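Local coordinates for 5-formaminoimidazole-4-carboxamide-1-(beta)-D-ribofuranosyl 5'-monophosphate synthetase (Methanocaldococcus jannaschii, PDB 2R7L), which catalyses the ATP- and formate-dependent formylation of AICAR to FAICAR in purine biosynthesis, without folates, and works as a homohexamer, at residues 31-36 against 41-46; 111-116 against 341-346. All blocks are in the same frame, centred on the assembly; numbering follows the deposited sequence.

In the fold
Both contacts are buried, and their centres lie about 12 Å apart. Contact 1 is local in sequence: helix 29-38 lies against strand 43-47, the next element of the N-terminal parallel sheet. Contact 2 is long-range and brings the loop 111-116 to helix 339-353 near the C-terminus. That helix is the link between them, since A344 CB packs on A36 CA at 3.7 Å and the F41 ring also leans on it. Their chemistry differs. Contact 1 combines aliphatic packing with one backbone hydrogen bond across it. Contact 2 rests on an aromatic face against isoleucine, beside a buried salt bridge within the helix.

Contact 1: 31-36 against 41-46; sequences HILKGA and FSTVCI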
loop_
_atom_site.group_PDB
_atom_site.type_symbol
_atom_site.label_atom_id
_atom_site.label_comp_id
_atom_site.label_asym_id
_atom_site.label_seq_id
_atom_site.Cartn_x
_atom_site.Cartn_y
_atom_site.Cartn_z
ATOM N N HIS A 31 15.351 3.275 13.200
ATOM C CA HIS A 31 15.080 3.102 11.778
ATOM C C HIS A 31 16.121 2.235 11.086
ATOM O O HIS A 31 15.866 1.684 10.018
ATOM C CB HIS A 31 14.868 4.438 11.051
ATOM C CG HIS A 31 16.054 5.354 11.075
ATOM N ND1 HIS A 31 17.080 5.268 10.160
ATOM C CD2 HIS A 31 16.358 6.394 11.886
ATOM C CE1 HIS A 31 17.975 6.203 10.418
ATOM N NE2 HIS A 31 17.555 6.907 11.453
ATOM N N ILE A 32 17.292 2.101 11.699
ATOM C CA ILE A 32 18.261 1.127 11.232
ATOM C C ILE A 32 17.677 -0.277 11.373
ATOM O O ILE A 32 17.805 -1.108 10.470
ATOM C CB ILE A 32 19.588 1.197 12.021
ATOM C CG1 ILE A 32 20.416 2.402 11.576
ATOM C CG2 ILE A 32 20.396 -0.088 11.829
ATOM C CD1 ILE A 32 21.615 2.706 12.494
ATOM N N LEU A 33 17.044 -0.537 12.515
ATOM C CA LEU A 33 16.465 -1.843 12.778
ATOM C C LEU A 33 15.136 -2.006 12.023
ATOM O O LEU A 33 14.913 -3.024 11.361
ATOM C CB LEU A 33 16.298 -2.071 14.287
ATOM C CG LEU A 33 17.580 -2.078 15.132
ATOM C CD1 LEU A 33 17.270 -2.252 16.616
ATOM C CD2 LEU A 33 18.566 -3.146 14.661
ATOM N N LYS A 34 14.267 -1.000 12.107
ATOM C CA LYS A 34 13.017 -1.012 11.337
ATOM C C LYS A 34 13.278 -1.215 9.850
ATOM O O LYS A 34 12.657 -2.062 9.215
ATOM C CB LYS A 34 12.209 0.269 11.545
ATOM C CG LYS A 34 10.814 0.244 10.897
ATOM C CD LYS A 34 9.968 -0.880 11.462
ATOM C CE LYS A 34 8.628 -1.003 10.737
ATOM N NZ LYS A 34 7.730 -1.957 11.430
ATOM N N GLY A 35 14.191 -0.429 9.295
ATOM C CA GLY A 35 14.521 -0.537 7.877
ATOM C C GLY A 35 14.981 -1.931 7.500
ATOM O O GLY A 35 14.653 -2.435 6.429
ATOM N N ALA A 36 15.759 -2.546 8.384
ATOM C CA ALA A 36 16.236 -3.909 8.191
ATOM C C ALA A 36 15.087 -4.918 8.158
ATOM O O ALA A 36 15.019 -5.752 7.267
ATOM C CB ALA A 36 17.220 -4.273 9.284
ATOM N N PHE A 41 15.322 -8.681 6.806
ATOM C CA PHE A 41 16.351 -9.146 7.721
ATOM C C PHE A 41 15.781 -9.414 9.094
ATOM O O PHE A 41 14.800 -8.798 9.502
ATOM C CB PHE A 41 17.469 -8.110 7.857
ATOM C CG PHE A 41 18.282 -7.930 6.621
ATOM C CD1 PHE A 41 19.410 -8.699 6.402
ATOM C CD2 PHE A 41 17.930 -6.977 5.686
ATOM C CE1 PHE A 41 20.174 -8.522 5.258
ATOM C CE2 PHE A 41 18.679 -6.796 4.545
ATOM C CZ PHE A 41 19.802 -7.571 4.327
ATOM N N SER A 42 16.392 -10.362 9.797
ATOM C CA SER A 42 16.213 -10.461 11.228
ATOM C C SER A 42 17.257 -9.523 11.855
ATOM O O SER A 42 18.356 -9.377 11.328
ATOM C CB SER A 42 16.411 -11.900 11.702
ATOM O OG SER A 42 15.991 -12.043 13.048
ATOM N N THR A 43 16.904 -8.875 12.961
ATOM C CA THR A 43 17.737 -7.807 13.513
ATOM C C THR A 43 18.232 -8.090 14.925
ATOM O O THR A 43 17.512 -8.664 15.743
ATOM C CB THR A 43 16.965 -6.489 13.583
ATOM O OG1 THR A 43 15.754 -6.700 14.320
ATOM C CG2 THR A 43 16.636 -5.971 12.193
ATOM N N VAL A 44 19.452 -7.639 15.209
ATOM C CA VAL A 44 20.042 -7.755 16.545
ATOM C C VAL A 44 20.307 -6.371 17.144
ATOM O O VAL A 44 20.921 -5.514 16.512
ATOM C CB VAL A 44 21.367 -8.547 16.497
ATOM C CG1 VAL A 44 21.944 -8.705 17.895
ATOM C CG2 VAL A 44 21.150 -9.911 15.838
ATOM N N CYS A 45 19.839 -6.160 18.365
ATOM C CA CYS A 45 20.024 -4.891 19.045
ATOM C C CYS A 45 20.801 -5.053 20.349
ATOM O O CYS A 45 20.330 -5.698 21.283
ATOM C CB CYS A 45 18.665 -4.267 19.342
ATOM S SG CYS A 45 18.724 -2.694 20.203
ATOM N N ILE A 46 21.991 -4.459 20.416
ATOM C CA ILE A 46 22.721 -4.406 21.679
ATOM C C ILE A 46 22.072 -3.376 22.599
ATOM O O ILE A 46 21.919 -2.208 22.230
ATOM C CB ILE A 46 24.196 -4.061 21.476
ATOM C CG1 ILE A 46 24.805 -4.969 20.413
ATOM C CG2 ILE A 46 24.950 -4.191 22.790
ATOM C CD1 ILE A 46 26.259 -4.681 20.130
#
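L33 reaches from helix 29-38 onto the face of the sheet at strand 43-47, and its two methyls divide the work. Its CB points toward the strand. CG stands anti to the carbonyl carbon (chi1 -62°), and the branch opens over residues 43-45. CD1 goes to C45, 3.7 Å from C45 CB and 3.9 Å from C45 SG. CD2 lies 3.8 Å from V44 O and beside T43 CB. The side chains of L33 and T43 cross at a slant.

One turn on, A36 takes over. A36 CB is only 3.4 Å from T43 CG2, closer than usual for two carbons, so the packing is tight here. The same methyl of T43 also faces L33 O. The hydroxyl of T43 serves another neighbour: OG1 hydrogen-bonds V60 O and D62 N, which satisfies it inside the buried interface.

The turn between helix and strand is pinned by a backbone hydrogen bond from F41 N to A36 O, 3.0 Å long, with an N-H...O angle of 150°. The donor sits above the carbonyl plane, not in it. A36 O also meets the edge of the F41 ring, in the ring plane, with F41 CD2 at 3.5 Å.

The axes of segments 31-36 and 43-46 run nearly antiparallel (166°), with a closest approach of 8.8 Å. This is the helix-to-second-strand half of a right-handed beta-alpha-beta crossover in a Rossmann-like parallel sheet. Strand 20-24 is the first strand of the unit, and I21 touches both A36 and F41. On its other side, strand 43-47 pairs with strand 63-66 through K63. The F41 ring turns to helix 339-353, where it packs on I347, K348 and L351.

Contact 2: 111-116 against 341-346; sequences PMFGNR and QRIARE
F113 presents one face of its ring to I343. I343 CG2 stands over that face, 3.9 Å from the ring centroid and 18° off the normal, a CH-pi contact. It is set toward the rim, 3.8 Å from F113 CD2. The ring extends from the loop to the helix because chi1 of F113 (-178°) swings CG opposite the backbone N. On I343 the CG2 branch makes the main contact, and CG1 comes only to the rim at F113 CE2. E346 adds its CB, 4.2 Å from F113 CE1, in an oblique approach.

Here a loop of the N-terminal domain docks on helix 339-353, which follows the ATP-grasp strands in the chain. The ring also touches F212 and P293, on strands 205-214 and 292-300 of the five-stranded antiparallel sheet, so F113 lies where these elements meet. Replacing F113 by an alanine is likely to open a gap beside I343 and leave its CG2 without the ring face.

The carboxylate of E346 turns from the ring and is held by R342, one helical turn earlier. R342 NH1 and NH2 both grip E346 OE1, each at 2.8 Å, from the same face of the carboxylate. S214 OG bonds E346 OE2. R342 NE makes a salt bridge to E221, so the arginine is likely to be fixed in orientation by two acids. On the loop side, backbone bonds tie F113 to V89 and G114 to I359.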
loop_
_atom_site.group_PDB
_atom_site.type_symbol
_atom_site.label_atom_id
_atom_site.label_comp_id
_atom_site.label_asym_id
_atom_site.label_seq_id
_atom_site.Cartn_x
_atom_site.Cartn_y
_atom_site.Cartn_z
ATOM N N PRO A 111 32.079 -7.877 10.859
ATOM C CA PRO A 111 31.811 -7.172 9.612
ATOM C C PRO A 111 30.990 -5.915 9.880
ATOM O O PRO A 111 30.118 -5.921 10.749
ATOM C CB PRO A 111 31.002 -8.191 8.808
ATOM C CG PRO A 111 31.474 -9.505 9.312
ATOM C CD PRO A 111 31.718 -9.303 10.775
ATOM N N MET A 112 31.278 -4.844 9.154
ATOM C CA MET A 112 30.668 -3.552 9.447
ATOM C C MET A 112 30.313 -2.864 8.150
ATOM O O MET A 112 31.138 -2.794 7.246
ATOM C CB MET A 112 31.632 -2.675 10.251
ATOM C CG MET A 112 30.989 -1.948 11.425
ATOM S SD MET A 112 32.135 -0.845 12.289
ATOM C CE MET A 112 32.625 0.213 10.918
ATOM N N PHE A 113 29.082 -2.373 8.048
ATOM C CA PHE A 113 28.671 -1.639 6.859
ATOM C C PHE A 113 29.386 -0.287 6.814
ATOM O O PHE A 113 29.395 0.444 7.800
ATOM C CB PHE A 113 27.150 -1.436 6.851
ATOM C CG PHE A 113 26.644 -0.730 5.627
ATOM C CD1 PHE A 113 26.431 -1.427 4.447
ATOM C CD2 PHE A 113 26.391 0.631 5.650
ATOM C CE1 PHE A 113 25.968 -0.781 3.312
ATOM C CE2 PHE A 113 25.930 1.285 4.519
ATOM C CZ PHE A 113 25.710 0.576 3.348
ATOM N N GLY A 114 29.983 0.037 5.672
ATOM C CA GLY A 114 30.695 1.300 5.512
ATOM C C GLY A 114 32.208 1.178 5.381
ATOM O O GLY A 114 32.761 0.074 5.370
ATOM N N ASN A 115 32.873 2.327 5.275
ATOM C CA ASN A 115 34.328 2.384 5.154
ATOM C C ASN A 115 34.950 2.652 6.518
ATOM O O ASN A 115 34.929 3.774 7.014
ATOM C CB ASN A 115 34.747 3.446 4.128
ATOM C CG ASN A 115 36.253 3.662 4.086
ATOM O OD1 ASN A 115 36.990 3.076 4.868
ATOM N ND2 ASN A 115 36.711 4.513 3.170
ATOM N N ARG A 116 35.491 1.599 7.117
ATOM C CA ARG A 116 36.010 1.622 8.481
ATOM C C ARG A 116 37.110 2.662 8.704
ATOM O O ARG A 116 37.172 3.288 9.761
ATOM C CB ARG A 116 36.563 0.241 8.819
ATOM C CG ARG A 116 36.582 -0.100 10.279
ATOM C CD ARG A 116 37.235 -1.449 10.464
ATOM N NE ARG A 116 36.770 -2.122 11.669
ATOM C CZ ARG A 116 35.924 -3.144 11.673
ATOM N NH1 ARG A 116 35.450 -3.621 10.526
ATOM N NH2 ARG A 116 35.556 -3.694 12.821
ATOM N N GLN A 341 16.410 1.979 6.131
ATOM C CA GLN A 341 15.948 1.020 5.127
ATOM C C GLN A 341 16.798 1.049 3.865
ATOM O O GLN A 341 16.975 0.022 3.206
ATOM C CB GLN A 341 14.474 1.238 4.747
ATOM C CG GLN A 341 13.962 0.124 3.826
ATOM C CD GLN A 341 12.497 0.226 3.479
ATOM O OE1 GLN A 341 11.814 1.181 3.857
ATOM N NE2 GLN A 341 12.000 -0.770 2.742
ATOM N N ARG A 342 17.298 2.234 3.522
ATOM C CA ARG A 342 18.217 2.406 2.396
ATOM C C ARG A 342 19.550 1.692 2.631
ATOM O O ARG A 342 20.140 1.138 1.704
ATOM C CB ARG A 342 18.469 3.889 2.125
ATOM C CG ARG A 342 19.375 4.148 0.924
ATOM C CD ARG A 342 18.740 3.643 -0.346
ATOM N NE ARG A 342 19.650 3.621 -1.493
ATOM C CZ ARG A 342 20.449 2.600 -1.795
ATOM N NH1 ARG A 342 20.475 1.515 -1.018
ATOM N NH2 ARG A 342 21.236 2.668 -2.867
ATOM N N ILE A 343 20.020 1.710 3.871
ATOM C CA ILE A 343 21.216 0.952 4.242
ATOM C C ILE A 343 20.949 -0.553 4.066
ATOM O O ILE A 343 21.695 -1.246 3.375
ATOM C CB ILE A 343 21.645 1.267 5.696
ATOM C CG1 ILE A 343 22.214 2.690 5.787
ATOM C CG2 ILE A 343 22.650 0.239 6.215
ATOM C CD1 ILE A 343 22.252 3.247 7.192
ATOM N N ALA A 344 19.861 -1.032 4.668
ATOM C CA ALA A 344 19.466 -2.446 4.615
ATOM C C ALA A 344 19.330 -2.964 3.188
ATOM O O ALA A 344 19.727 -4.081 2.884
ATOM C CB ALA A 344 18.182 -2.656 5.363
ATOM N N ARG A 345 18.776 -2.134 2.318
ATOM C CA ARG A 345 18.591 -2.495 0.936
ATOM C C ARG A 345 19.926 -2.701 0.225
ATOM O O ARG A 345 20.083 -3.650 -0.540
ATOM C CB ARG A 345 17.773 -1.419 0.226
ATOM C CG ARG A 345 17.738 -1.573 -1.272
ATOM C CD ARG A 345 16.601 -0.760 -1.835
ATOM N NE ARG A 345 15.385 -1.012 -1.072
ATOM C CZ ARG A 345 14.313 -0.226 -1.082
ATOM N NH1 ARG A 345 14.305 0.880 -1.813
ATOM N NH2 ARG A 345 13.257 -0.544 -0.347
ATOM N N GLU A 346 20.882 -1.809 0.474
ATOM C CA GLU A 346 22.204 -1.934 -0.124
ATOM C C GLU A 346 22.818 -3.241 0.350
ATOM O O GLU A 346 23.458 -3.945 -0.417
ATOM C CB GLU A 346 23.105 -0.740 0.232
ATOM C CG GLU A 346 24.295 -0.509 -0.735
ATOM C CD GLU A 346 23.876 0.119 -2.054
ATOM O OE1 GLU A 346 22.654 0.278 -2.290
ATOM O OE2 GLU A 346 24.767 0.464 -2.866
#